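Local coordinates for protein LST4 (Kluyveromyces lactis, PDB 4ZY8), which is probably involved in extracellular amino acid uptake and probably required for Golgi-to-plasma-membrane protein trafficking, represented here by its longin domain, at residues S67-K72 with E112-I117; I98-T103 with Q157-K162. All coordinates share one frame; numbering follows the deposited sequence.

Contact 1: S67-K72 with E112-I117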
loop_
_atom_site.group_PDB
_atom_site.type_symbol
_atom_site.label_atom_id
_atom_site.label_comp_id
_atom_site.label_asym_id
_atom_site.label_seq_id
_atom_site.Cartn_x
_atom_site.Cartn_y
_atom_site.Cartn_z
ATOM N N SER A 67 9.540 9.522 -0.457
ATOM C CA SER A 67 8.497 8.642 -1.052
ATOM C C SER A 67 9.034 7.443 -1.820
ATOM O O SER A 67 9.723 7.618 -2.799
ATOM C CB SER A 67 7.607 9.431 -1.994
ATOM O OG SER A 67 6.776 8.611 -2.813
ATOM N N SER A 68 8.701 6.237 -1.387
ATOM C CA SER A 68 9.342 5.054 -1.922
ATOM C C SER A 68 8.528 3.782 -2.029
ATOM O O SER A 68 7.411 3.710 -1.626
ATOM C CB SER A 68 10.614 4.762 -1.142
ATOM O OG SER A 68 10.333 4.228 0.121
ATOM N N ASP A 69 9.171 2.780 -2.589
ATOM C CA ASP A 69 8.588 1.482 -2.842
ATOM C C ASP A 69 9.468 0.390 -2.280
ATOM O O ASP A 69 10.667 0.425 -2.457
ATOM C CB ASP A 69 8.455 1.256 -4.334
ATOM C CG ASP A 69 7.370 2.061 -4.961
ATOM O OD1 ASP A 69 6.246 2.025 -4.502
ATOM O OD2 ASP A 69 7.643 2.728 -5.935
ATOM N N LYS A 70 8.868 -0.585 -1.625
ATOM C CA LYS A 70 9.596 -1.680 -1.019
ATOM C C LYS A 70 8.904 -2.981 -1.381
ATOM O O LYS A 70 7.675 -3.049 -1.402
ATOM C CB LYS A 70 9.668 -1.508 0.508
ATOM N N ILE A 71 9.700 -3.997 -1.692
ATOM C CA ILE A 71 9.193 -5.347 -1.875
ATOM C C ILE A 71 9.885 -6.277 -0.882
ATOM O O ILE A 71 11.118 -6.354 -0.852
ATOM C CB ILE A 71 9.420 -5.854 -3.294
ATOM C CG1 ILE A 71 8.863 -4.861 -4.318
ATOM C CG2 ILE A 71 8.775 -7.217 -3.466
ATOM C CD1 ILE A 71 8.956 -5.368 -5.749
ATOM N N LYS A 72 9.090 -6.969 -0.074
ATOM C CA LYS A 72 9.606 -7.890 0.943
ATOM C C LYS A 72 8.964 -9.272 0.832
ATOM O O LYS A 72 7.797 -9.393 0.457
ATOM C CB LYS A 72 9.379 -7.323 2.344
ATOM N N GLU A 112 8.645 -7.870 -13.471
ATOM C CA GLU A 112 8.599 -7.615 -14.918
ATOM C C GLU A 112 7.698 -6.434 -15.277
ATOM O O GLU A 112 8.008 -5.653 -16.171
ATOM C CB GLU A 112 8.093 -8.850 -15.672
ATOM C CG GLU A 112 9.142 -9.913 -15.915
ATOM C CD GLU A 112 8.523 -11.235 -16.325
ATOM O OE1 GLU A 112 7.269 -11.304 -16.394
ATOM O OE2 GLU A 112 9.287 -12.204 -16.559
ATOM N N CYS A 113 6.582 -6.309 -14.570
ATOM C CA CYS A 113 5.591 -5.276 -14.860
ATOM C C CYS A 113 5.748 -4.040 -13.982
ATOM O O CYS A 113 4.903 -3.157 -14.029
ATOM C CB CYS A 113 4.161 -5.829 -14.673
ATOM S SG CYS A 113 3.613 -7.001 -15.965
ATOM N N TRP A 114 6.817 -3.973 -13.186
ATOM C CA TRP A 114 6.939 -2.912 -12.173
ATOM C C TRP A 114 6.738 -1.486 -12.705
ATOM O O TRP A 114 6.131 -0.662 -12.020
ATOM C CB TRP A 114 8.295 -2.968 -11.447
ATOM C CG TRP A 114 8.299 -1.962 -10.337
ATOM C CD1 TRP A 114 8.988 -0.787 -10.292
ATOM C CD2 TRP A 114 7.505 -2.010 -9.147
ATOM N NE1 TRP A 114 8.694 -0.112 -9.132
ATOM C CE2 TRP A 114 7.784 -0.843 -8.411
ATOM C CE3 TRP A 114 6.585 -2.930 -8.628
ATOM C CZ2 TRP A 114 7.187 -0.572 -7.180
ATOM C CZ3 TRP A 114 5.996 -2.662 -7.402
ATOM C CH2 TRP A 114 6.303 -1.488 -6.693
ATOM N N PRO A 115 7.268 -1.159 -13.904
ATOM C CA PRO A 115 6.999 0.215 -14.358
ATOM C C PRO A 115 5.497 0.502 -14.494
ATOM O O PRO A 115 5.081 1.638 -14.322
ATOM C CB PRO A 115 7.681 0.277 -15.728
ATOM C CG PRO A 115 8.733 -0.773 -15.660
ATOM C CD PRO A 115 8.139 -1.880 -14.847
ATOM N N HIS A 116 4.702 -0.505 -14.832
ATOM C CA HIS A 116 3.250 -0.304 -14.878
ATOM C C HIS A 116 2.669 -0.133 -13.475
ATOM O O HIS A 116 1.925 0.796 -13.226
ATOM C CB HIS A 116 2.552 -1.467 -15.579
ATOM C CG HIS A 116 2.854 -1.558 -17.051
ATOM N ND1 HIS A 116 3.792 -2.442 -17.557
ATOM C CD2 HIS A 116 2.334 -0.911 -18.105
ATOM C CE1 HIS A 116 3.832 -2.308 -18.874
ATOM N NE2 HIS A 116 2.956 -1.396 -19.237
ATOM N N ILE A 117 3.049 -1.023 -12.573
ATOM C CA ILE A 117 2.516 -1.022 -11.216
ATOM C C ILE A 117 2.878 0.290 -10.511
ATOM O O ILE A 117 2.015 0.948 -9.953
ATOM C CB ILE A 117 3.061 -2.202 -10.385
ATOM C CG1 ILE A 117 2.877 -3.545 -11.125
ATOM C CG2 ILE A 117 2.467 -2.199 -8.967
ATOM C CD1 ILE A 117 1.508 -3.775 -11.642
HETATM O O HOH W 1 9.848 2.198 -8.008
#
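The six-membered ring of Trp114 meets the side chain of Asp69 edge-on, CZ2 leading. The contact joins the start of helix 114-134 to strand 68-74, an outermost strand of the antiparallel sheet in the longin domain. CG of Asp69 lies near the indole plane, 3.4 Å from CZ2 of Trp114, and the carboxylate is turned 85° to the ring. With CG of Trp114 anti to the backbone N (chi1 -174°), the indole extends from the helix start to the strand, although the nearest CA atoms, those of Asp69 and Trp114, are 10.4 Å apart. Two residues along, CD1 of Ile71 reaches CZ3 of Trp114 obliquely at 4.3 Å, a loose apolar touch; Ile71 also packs on Leu107 and Leu110 of helix 107-112. No direct hydrogen bond joins the segments. OD1 of Asp69 instead forms a salt bridge with NE of Arg84 on strand 79-87, which probably limits the carboxylate's rotation. The remaining link is a water in the plane of the indole, which accepts from NE1 of Trp114 at 2.8 Å and donates to OD2 of Asp69 at 3.1 Å.

Contact 2: I98-T103 with Q157-K162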
loop_
_atom_site.group_PDB
_atom_site.type_symbol
_atom_site.label_atom_id
_atom_site.label_comp_id
_atom_site.label_asym_id
_atom_site.label_seq_id
_atom_site.Cartn_x
_atom_site.Cartn_y
_atom_site.Cartn_z
ATOM N N ILE A 98 0.503 2.382 1.235
ATOM C CA ILE A 98 -0.382 1.551 0.435
ATOM C C ILE A 98 0.347 0.235 0.228
ATOM O O ILE A 98 1.357 0.195 -0.485
ATOM C CB ILE A 98 -0.724 2.202 -0.913
ATOM C CG1 ILE A 98 -1.301 3.600 -0.679
ATOM C CG2 ILE A 98 -1.677 1.302 -1.717
ATOM C CD1 ILE A 98 -1.532 4.369 -1.906
ATOM N N SER A 99 -0.123 -0.826 0.882
ATOM C CA SER A 99 0.595 -2.107 0.870
ATOM C C SER A 99 -0.254 -3.243 0.326
ATOM O O SER A 99 -1.448 -3.341 0.616
ATOM C CB SER A 99 1.065 -2.491 2.285
ATOM O OG SER A 99 1.840 -1.483 2.902
ATOM N N CYS A 100 0.378 -4.170 -0.372
ATOM C CA CYS A 100 -0.368 -5.255 -0.965
ATOM C C CYS A 100 0.340 -6.594 -0.779
ATOM O O CYS A 100 1.538 -6.701 -1.034
ATOM C CB CYS A 100 -0.604 -4.974 -2.452
ATOM S SG CYS A 100 -1.703 -6.179 -3.275
ATOM N N CYS A 101 -0.401 -7.599 -0.308
ATOM C CA CYS A 101 0.118 -8.967 -0.211
ATOM C C CYS A 101 -0.348 -9.791 -1.402
ATOM O O CYS A 101 -1.530 -9.793 -1.724
ATOM C CB CYS A 101 -0.348 -9.659 1.077
ATOM S SG CYS A 101 -0.130 -8.721 2.591
ATOM N N VAL A 102 0.562 -10.511 -2.014
ATOM C CA VAL A 102 0.253 -11.500 -3.019
ATOM C C VAL A 102 1.118 -12.743 -2.809
ATOM O O VAL A 102 2.074 -12.709 -2.090
ATOM C CB VAL A 102 0.475 -10.969 -4.450
ATOM C CG1 VAL A 102 -0.552 -9.932 -4.812
ATOM C CG2 VAL A 102 1.867 -10.411 -4.619
ATOM N N THR A 103 0.769 -13.826 -3.474
ATOM C CA THR A 103 1.548 -15.055 -3.445
ATOM C C THR A 103 2.973 -14.820 -3.950
ATOM O O THR A 103 3.163 -14.097 -4.929
ATOM C CB THR A 103 0.889 -16.122 -4.330
ATOM O OG1 THR A 103 -0.496 -16.249 -3.974
ATOM C CG2 THR A 103 1.598 -17.451 -4.173
ATOM N N GLN A 157 -10.292 0.138 -6.244
ATOM C CA GLN A 157 -10.680 -0.170 -7.578
ATOM C C GLN A 157 -9.508 -0.232 -8.549
ATOM O O GLN A 157 -9.460 -1.057 -9.393
ATOM C CB GLN A 157 -11.744 0.768 -8.055
ATOM C CG GLN A 157 -12.383 0.315 -9.328
ATOM C CD GLN A 157 -13.413 1.285 -9.836
ATOM O OE1 GLN A 157 -14.272 1.722 -9.095
ATOM N NE2 GLN A 157 -13.325 1.624 -11.088
ATOM N N THR A 158 -8.539 0.628 -8.367
ATOM C CA THR A 158 -7.314 0.560 -9.172
ATOM C C THR A 158 -6.574 -0.761 -8.965
ATOM O O THR A 158 -6.010 -1.308 -9.913
ATOM C CB THR A 158 -6.382 1.772 -8.875
ATOM O OG1 THR A 158 -6.962 2.928 -9.486
ATOM C CG2 THR A 158 -5.014 1.586 -9.508
ATOM N N PHE A 159 -6.566 -1.283 -7.738
ATOM C CA PHE A 159 -5.977 -2.599 -7.497
ATOM C C PHE A 159 -6.803 -3.722 -8.136
ATOM O O PHE A 159 -6.257 -4.627 -8.758
ATOM C CB PHE A 159 -5.812 -2.839 -5.986
ATOM C CG PHE A 159 -4.508 -2.322 -5.455
ATOM C CD1 PHE A 159 -3.425 -3.183 -5.277
ATOM C CD2 PHE A 159 -4.341 -0.965 -5.192
ATOM C CE1 PHE A 159 -2.196 -2.709 -4.794
ATOM C CE2 PHE A 159 -3.097 -0.470 -4.709
ATOM C CZ PHE A 159 -2.041 -1.361 -4.502
ATOM N N GLN A 160 -8.120 -3.651 -7.981
ATOM C CA GLN A 160 -9.012 -4.687 -8.502
ATOM C C GLN A 160 -8.996 -4.747 -10.019
ATOM O O GLN A 160 -8.972 -5.821 -10.604
ATOM C CB GLN A 160 -10.431 -4.414 -8.027
ATOM C CG GLN A 160 -10.641 -4.726 -6.551
ATOM C CD GLN A 160 -11.936 -4.124 -6.026
ATOM O OE1 GLN A 160 -12.363 -3.058 -6.485
ATOM N NE2 GLN A 160 -12.570 -4.805 -5.074
ATOM N N ARG A 161 -8.976 -3.579 -10.646
ATOM C CA ARG A 161 -9.141 -3.500 -12.097
ATOM C C ARG A 161 -7.838 -3.376 -12.882
ATOM O O ARG A 161 -7.767 -3.840 -14.018
ATOM C CB ARG A 161 -10.046 -2.308 -12.441
ATOM N N LYS A 162 -6.802 -2.837 -12.286
ATOM C CA LYS A 162 -5.572 -2.620 -13.003
ATOM C C LYS A 162 -4.373 -3.360 -12.475
ATOM O O LYS A 162 -3.758 -4.083 -13.181
ATOM C CB LYS A 162 -5.262 -1.155 -13.068
ATOM C CG LYS A 162 -6.263 -0.368 -13.861
ATOM C CD LYS A 162 -6.278 1.037 -13.371
#
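Ile98 and Cys100 both come at the phenyl ring of Phe159 obliquely and from the same side of its plane. They take different parts of the ring's outline: CG2 of Ile98 is 3.8 Å from CE2 and 3.9 Å from CZ of Phe159, whereas Cys100 lies at CD1 and CE1. There the methylene makes the closest approach, CB of Cys100 to CE1 of Phe159 at 3.6 Å. The sulfur follows with a sulfur-aromatic contact, SG of Cys100 standing 4.9 Å from the ring centroid of Phe159 and 68° off the ring normal. Torsions account for both touching groups. SG of Cys100 is anti to the backbone N (chi1 -173°), and in Ile98 it is the CG2 branch that takes the equivalent place, with CG1 beside the N. Leu13 of strand 12-17 and Leu121 of helix 114-134 also touch Phe159. Replacing Phe159 with an alanine would probably leave Ile98 CG2 and Cys100 SG without their aromatic partner and open a gap between helix and sheet. All three touching residues are buried, and no hydrogen bond crosses between the segments. Helix 150-166 thus inserts an aromatic side chain against the central strand 95-103, an apolar helix-on-sheet core of the kind found in the alpha-beta longin fold.

Contacts 1 and 2 lie on the same antiparallel sheet, their centres 12 Å apart and their nearest atoms about 5 Å apart without touching. Helices 114-134 and 150-166 are consecutive in the chain and each supplies one aromatic side chain to the sheet. Contact 2 is core and joins helix 150-166 to the central strand. Contact 1 is at the surface, where helix 114-134 meets an outermost strand. The areas buried are nearly equal, 138 Å² in contact 1 and 134 Å² in contact 2, but the chemistry follows the location: a charged group paired with Arg84 and a water bridge outside, wholly apolar and sulfur-aromatic packing inside. Leu121 of helix 114-134 bridges them, touching both Trp114 and Phe159.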